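Long-range contact in similarities with probable monooxygenase (Photorhabdus luminescens, PDB 4HB9), which binds FAD and is probably a flavin-dependent monooxygenase, a member of the aromatic ring hydroxylase-like family: residues 106-118 with 226-240. Numbering follows the deposited sequence.
Sequences RLSISRTELKEIL and RAPVNIHVEASLAEI. With FAD (flavin-adenine dinucleotide), chain B; EDO (1,2-ethanediol), chain L.
R226, T112 and A235 bury the most surface where strand 106-110 and the helix after it meet the end of strand 218-228 and the turn beyond. The strand segments run nearly parallel, their axes 5.1 Å apart, but no direct hydrogen bond joins them. A water bridges them: it is hydrogen-bonded to S108 OG, donates to I109 O and accepts from R226 N. The closest backbone approach is a CA-H...O contact from S110 CA to R226 O, 3.1 Å.

R226 reaches E113 through solvent. Its chain bends at chi3 (64°), and two waters lie in the guanidinium plane at its edge, accepting from NE and NH2 and lying within hydrogen-bonding distance of E113 OE1 and OE2 respectively; the opposite charges thus face each other without a direct salt bridge. E113 also closes a capping box with S110: its N donates to S110 OG (3.0 Å), while that hydroxyl donates to OE1 on the anti lone pair (2.6 Å). I240 lies against this carboxylate, CG1 3.6 Å from E113 CD, and turns CD1 toward S110 OG.

Next to E113 in the first helical turn, T112 sends its two branches to different partners. With chi1 at 180°, OG1 faces A235, sharing a water with A235 O, whereas CG2 packs against both P228 CG (3.9 Å) and I240 CD1. The A235 methyl also meets the carboxylate of E116, 3.5 Å from CD.

The extended chain of R111 leads away from this contact to FAD, giving NH1 to O4' (2.8 Å) and NH2 to O1A. The contact thus joins the mixed sheet to a capped strand-to-helix junction whose arginine grips the ribityl and pyrophosphate part of FAD, an arrangement characteristic of the FAD-binding fold of aromatic hydroxylase-like flavoproteins.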
loop_
_atom_site.group_PDB
_atom_site.type_symbol
_atom_site.label_atom_id
_atom_site.label_comp_id
_atom_site.label_asym_id
_atom_site.label_seq_id
_atom_site.Cartn_x
_atom_site.Cartn_y
_atom_site.Cartn_z
ATOM N N ARG A 106 -15.341 -3.164 4.755
ATOM C CA ARG A 106 -14.310 -2.175 4.444
ATOM C C ARG A 106 -14.796 -1.148 3.417
ATOM O O ARG A 106 -15.901 -1.276 2.874
ATOM C CB ARG A 106 -13.064 -2.905 3.946
ATOM C CG ARG A 106 -12.225 -3.465 5.091
ATOM C CD ARG A 106 -11.554 -4.779 4.748
ATOM N NE ARG A 106 -10.618 -5.191 5.798
ATOM C CZ ARG A 106 -10.966 -5.653 7.004
ATOM N NH1 ARG A 106 -12.242 -5.766 7.361
ATOM N NH2 ARG A 106 -10.021 -5.996 7.878
ATOM N N LEU A 107 -13.958 -0.145 3.151
ATOM C CA LEU A 107 -14.223 0.837 2.123
ATOM C C LEU A 107 -13.277 0.625 0.953
ATOM O O LEU A 107 -12.065 0.535 1.130
ATOM C CB LEU A 107 -14.069 2.236 2.698
ATOM C CG LEU A 107 -15.138 2.546 3.749
ATOM C CD1 LEU A 107 -14.750 3.760 4.577
ATOM C CD2 LEU A 107 -16.466 2.771 3.064
ATOM N N SER A 108 -13.835 0.581 -0.236
ATOM C CA SER A 108 -13.093 0.277 -1.433
ATOM C C SER A 108 -13.008 1.533 -2.285
ATOM O O SER A 108 -14.001 2.199 -2.506
ATOM C CB SER A 108 -13.772 -0.883 -2.175
ATOM O OG SER A 108 -13.140 -1.129 -3.413
ATOM N N ILE A 109 -11.798 1.893 -2.698
ATOM C CA ILE A 109 -11.577 3.073 -3.530
ATOM C C ILE A 109 -10.416 2.796 -4.491
ATOM O O ILE A 109 -9.588 1.922 -4.232
ATOM C CB ILE A 109 -11.324 4.315 -2.641
ATOM C CG1 ILE A 109 -11.333 5.612 -3.473
ATOM C CG2 ILE A 109 -10.077 4.090 -1.796
ATOM C CD1 ILE A 109 -11.360 6.901 -2.657
ATOM N N SER A 110 -10.354 3.499 -5.624
ATOM C CA SER A 110 -9.210 3.329 -6.499
ATOM C C SER A 110 -8.034 4.056 -5.868
ATOM O O SER A 110 -8.218 5.044 -5.157
ATOM C CB SER A 110 -9.464 3.876 -7.910
ATOM O OG SER A 110 -9.666 5.274 -7.880
ATOM N N ARG A 111 -6.832 3.559 -6.119
ATOM C CA ARG A 111 -5.634 4.300 -5.710
ATOM C C ARG A 111 -5.607 5.688 -6.327
ATOM O O ARG A 111 -5.285 6.672 -5.638
ATOM C CB ARG A 111 -4.350 3.557 -6.027
ATOM C CG ARG A 111 -3.149 4.378 -5.567
ATOM C CD ARG A 111 -1.828 3.653 -5.604
ATOM N NE ARG A 111 -0.770 4.529 -5.090
ATOM C CZ ARG A 111 -0.133 4.376 -3.921
ATOM N NH1 ARG A 111 -0.410 3.366 -3.122
ATOM N NH2 ARG A 111 0.782 5.266 -3.551
ATOM N N THR A 112 -5.980 5.803 -7.598
ATOM C CA THR A 112 -5.945 7.122 -8.260
ATOM C C THR A 112 -6.886 8.136 -7.576
ATOM O O THR A 112 -6.476 9.248 -7.283
ATOM C CB THR A 112 -6.174 7.072 -9.783
ATOM O OG1 THR A 112 -6.120 8.408 -10.314
ATOM C CG2 THR A 112 -7.526 6.473 -10.136
ATOM N N GLU A 113 -8.116 7.744 -7.254
ATOM C CA GLU A 113 -9.014 8.659 -6.551
ATOM C C GLU A 113 -8.523 9.021 -5.162
ATOM O O GLU A 113 -8.654 10.157 -4.751
ATOM C CB GLU A 113 -10.433 8.086 -6.428
ATOM C CG GLU A 113 -11.233 8.017 -7.735
ATOM C CD GLU A 113 -12.420 7.058 -7.580
ATOM O OE1 GLU A 113 -12.184 5.846 -7.327
ATOM O OE2 GLU A 113 -13.578 7.539 -7.563
ATOM N N LEU A 114 -8.034 8.034 -4.423
ATOM C CA LEU A 114 -7.547 8.262 -3.091
ATOM C C LEU A 114 -6.407 9.273 -3.128
ATOM O O LEU A 114 -6.398 10.228 -2.313
ATOM C CB LEU A 114 -7.115 6.967 -2.424
ATOM C CG LEU A 114 -6.593 7.070 -0.997
ATOM C CD1 LEU A 114 -7.617 7.682 -0.068
ATOM C CD2 LEU A 114 -6.177 5.702 -0.512
ATOM N N LYS A 115 -5.489 9.117 -4.080
ATOM C CA LYS A 115 -4.364 10.085 -4.201
ATOM C C LYS A 115 -4.830 11.505 -4.552
ATOM O O LYS A 115 -4.332 12.485 -4.001
ATOM C CB LYS A 115 -3.312 9.627 -5.203
ATOM C CG LYS A 115 -2.414 8.494 -4.706
ATOM C CD LYS A 115 -1.669 8.783 -3.397
ATOM C CE LYS A 115 -0.809 10.059 -3.411
ATOM N NZ LYS A 115 0.105 10.092 -4.583
ATOM N N GLU A 116 -5.774 11.623 -5.474
ATOM C CA GLU A 116 -6.325 12.937 -5.826
ATOM C C GLU A 116 -6.965 13.614 -4.618
ATOM O O GLU A 116 -6.784 14.822 -4.415
ATOM C CB GLU A 116 -7.337 12.837 -6.986
ATOM C CG GLU A 116 -6.701 12.422 -8.306
ATOM C CD GLU A 116 -5.533 13.311 -8.720
ATOM O OE1 GLU A 116 -5.772 14.455 -9.123
ATOM O OE2 GLU A 116 -4.376 12.851 -8.658
ATOM N N ILE A 117 -7.681 12.830 -3.800
ATOM C CA ILE A 117 -8.283 13.328 -2.582
ATOM C C ILE A 117 -7.249 13.728 -1.530
ATOM O O ILE A 117 -7.367 14.776 -0.902
ATOM C CB ILE A 117 -9.274 12.302 -2.018
ATOM C CG1 ILE A 117 -10.475 12.225 -2.965
ATOM C CG2 ILE A 117 -9.698 12.652 -0.608
ATOM C CD1 ILE A 117 -11.334 11.005 -2.719
ATOM N N LEU A 118 -6.244 12.881 -1.350
ATOM C CA LEU A 118 -5.122 13.209 -0.474
ATOM C C LEU A 118 -4.333 14.437 -0.952
ATOM O O LEU A 118 -3.893 15.244 -0.117
ATOM C CB LEU A 118 -4.196 12.018 -0.312
ATOM C CG LEU A 118 -4.761 10.999 0.691
ATOM C CD1 LEU A 118 -4.019 9.692 0.527
ATOM C CD2 LEU A 118 -4.648 11.507 2.131
ATOM N N ARG A 226 -12.050 -1.083 -7.148
ATOM C CA ARG A 226 -12.420 0.038 -7.980
ATOM C C ARG A 226 -11.139 0.583 -8.598
ATOM O O ARG A 226 -10.145 0.773 -7.909
ATOM C CB ARG A 226 -13.207 1.044 -7.152
ATOM C CG ARG A 226 -14.617 0.483 -6.980
ATOM C CD ARG A 226 -15.553 1.408 -6.330
ATOM N NE ARG A 226 -15.823 2.624 -7.090
ATOM C CZ ARG A 226 -16.785 2.763 -7.999
ATOM N NH1 ARG A 226 -17.531 1.720 -8.362
ATOM N NH2 ARG A 226 -16.978 3.949 -8.566
ATOM N N ALA A 227 -11.128 0.747 -9.908
ATOM C CA ALA A 227 -9.909 1.102 -10.616
ATOM C C ALA A 227 -10.216 1.750 -11.957
ATOM O O ALA A 227 -11.295 1.580 -12.485
ATOM C CB ALA A 227 -9.055 -0.142 -10.813
ATOM N N PRO A 228 -9.261 2.477 -12.519
ATOM C CA PRO A 228 -9.495 3.105 -13.801
ATOM C C PRO A 228 -9.500 2.120 -14.994
ATOM O O PRO A 228 -8.689 1.208 -15.069
ATOM C CB PRO A 228 -8.375 4.129 -13.910
ATOM C CG PRO A 228 -7.332 3.718 -12.938
ATOM C CD PRO A 228 -7.936 2.784 -11.952
ATOM N N VAL A 229 -10.432 2.334 -15.909
ATOM C CA VAL A 229 -10.548 1.533 -17.125
ATOM C C VAL A 229 -9.293 1.739 -17.967
ATOM O O VAL A 229 -8.685 0.784 -18.409
ATOM C CB VAL A 229 -11.796 1.924 -17.938
ATOM C CG1 VAL A 229 -11.816 1.239 -19.310
ATOM C CG2 VAL A 229 -13.040 1.587 -17.158
ATOM N N ASN A 230 -8.891 2.999 -18.136
ATOM C CA ASN A 230 -7.752 3.350 -18.983
ATOM C C ASN A 230 -6.723 4.054 -18.135
ATOM O O ASN A 230 -6.968 5.158 -17.687
ATOM C CB ASN A 230 -8.211 4.254 -20.131
ATOM C CG ASN A 230 -7.089 4.596 -21.113
ATOM O OD1 ASN A 230 -5.918 4.308 -20.865
ATOM N ND2 ASN A 230 -7.457 5.198 -22.250
ATOM N N ILE A 231 -5.576 3.427 -17.907
ATOM C CA ILE A 231 -4.552 4.030 -17.033
ATOM C C ILE A 231 -3.754 5.155 -17.724
ATOM O O ILE A 231 -2.895 5.772 -17.092
ATOM C CB ILE A 231 -3.595 2.976 -16.454
ATOM C CG1 ILE A 231 -2.802 2.264 -17.555
ATOM C CG2 ILE A 231 -4.382 1.967 -15.623
ATOM C CD1 ILE A 231 -1.729 1.346 -17.024
ATOM N N HIS A 232 -4.060 5.426 -18.997
ATOM C CA HIS A 232 -3.295 6.393 -19.793
ATOM C C HIS A 232 -3.999 7.715 -19.986
ATOM O O HIS A 232 -3.756 8.392 -20.979
ATOM C CB HIS A 232 -2.984 5.812 -21.176
ATOM C CG HIS A 232 -2.257 4.516 -21.123
ATOM N ND1 HIS A 232 -0.954 4.420 -20.692
ATOM C CD2 HIS A 232 -2.659 3.258 -21.408
ATOM C CE1 HIS A 232 -0.581 3.154 -20.711
ATOM N NE2 HIS A 232 -1.593 2.431 -21.153
ATOM N N VAL A 233 -4.870 8.091 -19.055
ATOM C CA VAL A 233 -5.530 9.396 -19.092
ATOM C C VAL A 233 -5.112 10.203 -17.863
ATOM O O VAL A 233 -4.512 9.655 -16.922
ATOM C CB VAL A 233 -7.063 9.275 -19.150
ATOM C CG1 VAL A 233 -7.483 8.432 -20.339
ATOM C CG2 VAL A 233 -7.633 8.673 -17.867
ATOM N N GLU A 234 -5.404 11.503 -17.884
ATOM C CA GLU A 234 -5.206 12.373 -16.731
ATOM C C GLU A 234 -6.075 11.870 -15.580
ATOM O O GLU A 234 -7.241 11.503 -15.806
ATOM C CB GLU A 234 -5.609 13.819 -17.074
ATOM C CG GLU A 234 -4.736 14.499 -18.126
ATOM C CD GLU A 234 -5.329 15.809 -18.634
ATOM O OE1 GLU A 234 -6.098 16.464 -17.890
ATOM O OE2 GLU A 234 -5.017 16.189 -19.787
ATOM N N ALA A 235 -5.526 11.892 -14.374
ATOM C CA ALA A 235 -6.224 11.489 -13.154
ATOM C C ALA A 235 -7.637 12.028 -13.039
ATOM O O ALA A 235 -8.566 11.266 -12.765
ATOM C CB ALA A 235 -5.408 11.887 -11.932
ATOM N N SER A 236 -7.833 13.323 -13.266
ATOM C CA SER A 236 -9.157 13.921 -13.079
ATOM C C SER A 236 -10.170 13.382 -14.084
ATOM O O SER A 236 -11.364 13.543 -13.902
ATOM C CB SER A 236 -9.093 15.464 -13.198
ATOM O OG SER A 236 -8.853 15.855 -14.549
ATOM N N LEU A 237 -9.679 12.746 -15.143
ATOM C CA LEU A 237 -10.529 12.133 -16.165
ATOM C C LEU A 237 -10.619 10.611 -16.047
ATOM O O LEU A 237 -11.173 9.958 -16.913
ATOM C CB LEU A 237 -9.995 12.505 -17.548
ATOM C CG LEU A 237 -10.048 14.004 -17.887
ATOM C CD1 LEU A 237 -9.492 14.220 -19.283
ATOM C CD2 LEU A 237 -11.465 14.570 -17.783
ATOM N N ALA A 238 -10.100 10.026 -14.975
ATOM C CA ALA A 238 -10.107 8.572 -14.892
ATOM C C ALA A 238 -11.552 8.096 -14.918
ATOM O O ALA A 238 -12.420 8.701 -14.289
ATOM C CB ALA A 238 -9.410 8.090 -13.621
ATOM N N GLU A 239 -11.804 7.022 -15.659
ATOM C CA GLU A 239 -13.102 6.370 -15.668
ATOM C C GLU A 239 -13.067 5.161 -14.723
ATOM O O GLU A 239 -12.430 4.148 -15.011
ATOM C CB GLU A 239 -13.452 5.918 -17.098
ATOM C CG GLU A 239 -14.776 5.198 -17.215
ATOM C CD GLU A 239 -15.018 4.638 -18.613
ATOM O OE1 GLU A 239 -14.201 4.890 -19.534
ATOM O OE2 GLU A 239 -16.041 3.945 -18.782
ATOM N N ILE A 240 -13.766 5.259 -13.602
ATOM C CA ILE A 240 -13.641 4.234 -12.560
ATOM C C ILE A 240 -14.710 3.158 -12.743
ATOM O O ILE A 240 -15.887 3.474 -12.935
ATOM C CB ILE A 240 -13.747 4.846 -11.163
ATOM C CG1 ILE A 240 -12.738 5.991 -11.013
ATOM C CG2 ILE A 240 -13.560 3.765 -10.096
ATOM C CD1 ILE A 240 -11.278 5.596 -11.163
HETATM P PA FAD B . 3.823 5.183 -1.179
HETATM O O1A FAD B . 2.335 5.414 -1.141
HETATM O O2A FAD B . 4.522 4.223 -2.081
HETATM O O5B FAD B . 4.535 6.610 -1.321
HETATM C C5B FAD B . 5.940 6.749 -1.406
HETATM C C4B FAD B . 6.163 8.089 -2.079
HETATM O O4B FAD B . 7.549 8.450 -1.940
HETATM C C3B FAD B . 5.827 8.085 -3.583
HETATM O O3B FAD B . 5.059 9.231 -3.954
HETATM C C2B FAD B . 7.204 8.093 -4.217
HETATM O O2B FAD B . 7.277 8.681 -5.503
HETATM C C1B FAD B . 7.997 8.917 -3.193
HETATM N N9A FAD B . 9.451 8.740 -3.212
HETATM C C8A FAD B . 10.144 7.571 -3.256
HETATM N N7A FAD B . 11.488 7.798 -3.184
HETATM C C5A FAD B . 11.638 9.137 -3.102
HETATM C C6A FAD B . 12.806 10.035 -3.016
HETATM N N6A FAD B . 14.033 9.464 -3.032
HETATM N N1A FAD B . 12.590 11.366 -2.962
HETATM C C2A FAD B . 11.337 11.876 -2.938
HETATM N N3A FAD B . 10.222 11.124 -3.011
HETATM C C4A FAD B . 10.317 9.756 -3.093
HETATM N N1 FAD B . -2.848 -1.384 1.054
HETATM C C2 FAD B . -3.974 -1.501 1.793
HETATM O O2 FAD B . -4.011 -1.111 3.012
HETATM N N3 FAD B . -5.088 -2.025 1.249
HETATM C C4 FAD B . -5.171 -2.511 0.006
HETATM O O4 FAD B . -6.255 -2.994 -0.418
HETATM C C4X FAD B . -3.978 -2.459 -0.843
HETATM N N5 FAD B . -3.976 -2.916 -2.129
HETATM C C5X FAD B . -2.841 -2.849 -2.862
HETATM C C6 FAD B . -2.814 -3.334 -4.165
HETATM C C7 FAD B . -1.657 -3.268 -4.945
HETATM C C7M FAD B . -1.630 -3.795 -6.366
HETATM C C8 FAD B . -0.431 -2.684 -4.375
HETATM C C8M FAD B . 0.835 -2.587 -5.197
HETATM C C9 FAD B . -0.451 -2.198 -3.071
HETATM C C9A FAD B . -1.600 -2.250 -2.283
HETATM N N10 FAD B . -1.612 -1.757 -0.960
HETATM C C10 FAD B . -2.780 -1.853 -0.211
HETATM C "C1'" FAD B . -0.407 -1.199 -0.312
HETATM C "C2'" FAD B . -0.330 0.324 -0.396
HETATM O "O2'" FAD B . -0.535 0.773 -1.724
HETATM C "C3'" FAD B . 1.046 0.776 0.086
HETATM O "O3'" FAD B . 1.386 0.037 1.258
HETATM C "C4'" FAD B . 1.033 2.260 0.424
HETATM O "O4'" FAD B . 1.130 2.980 -0.792
HETATM C "C5'" FAD B . 2.186 2.661 1.320
HETATM O "O5'" FAD B . 2.065 4.048 1.557
HETATM P P FAD B . 3.423 4.906 1.669
HETATM O O1P FAD B . 2.948 6.331 1.818
HETATM O O2P FAD B . 4.310 4.278 2.711
HETATM O O3P FAD B . 4.247 4.733 0.302
HETATM C C1 EDO L . 2.465 11.221 -7.098
HETATM O O1 EDO L . 2.656 11.918 -5.865
HETATM C C2 EDO L . 3.710 10.400 -7.356
HETATM O O2 EDO L . 3.820 9.340 -6.397
HETATM O O HOH W 1 -10.723 -0.836 -4.529
HETATM O O HOH W 2 -8.387 9.809 -10.324
HETATM O O HOH W 3 -13.806 4.246 -6.037
HETATM O O HOH W 4 -15.744 6.386 -7.496
#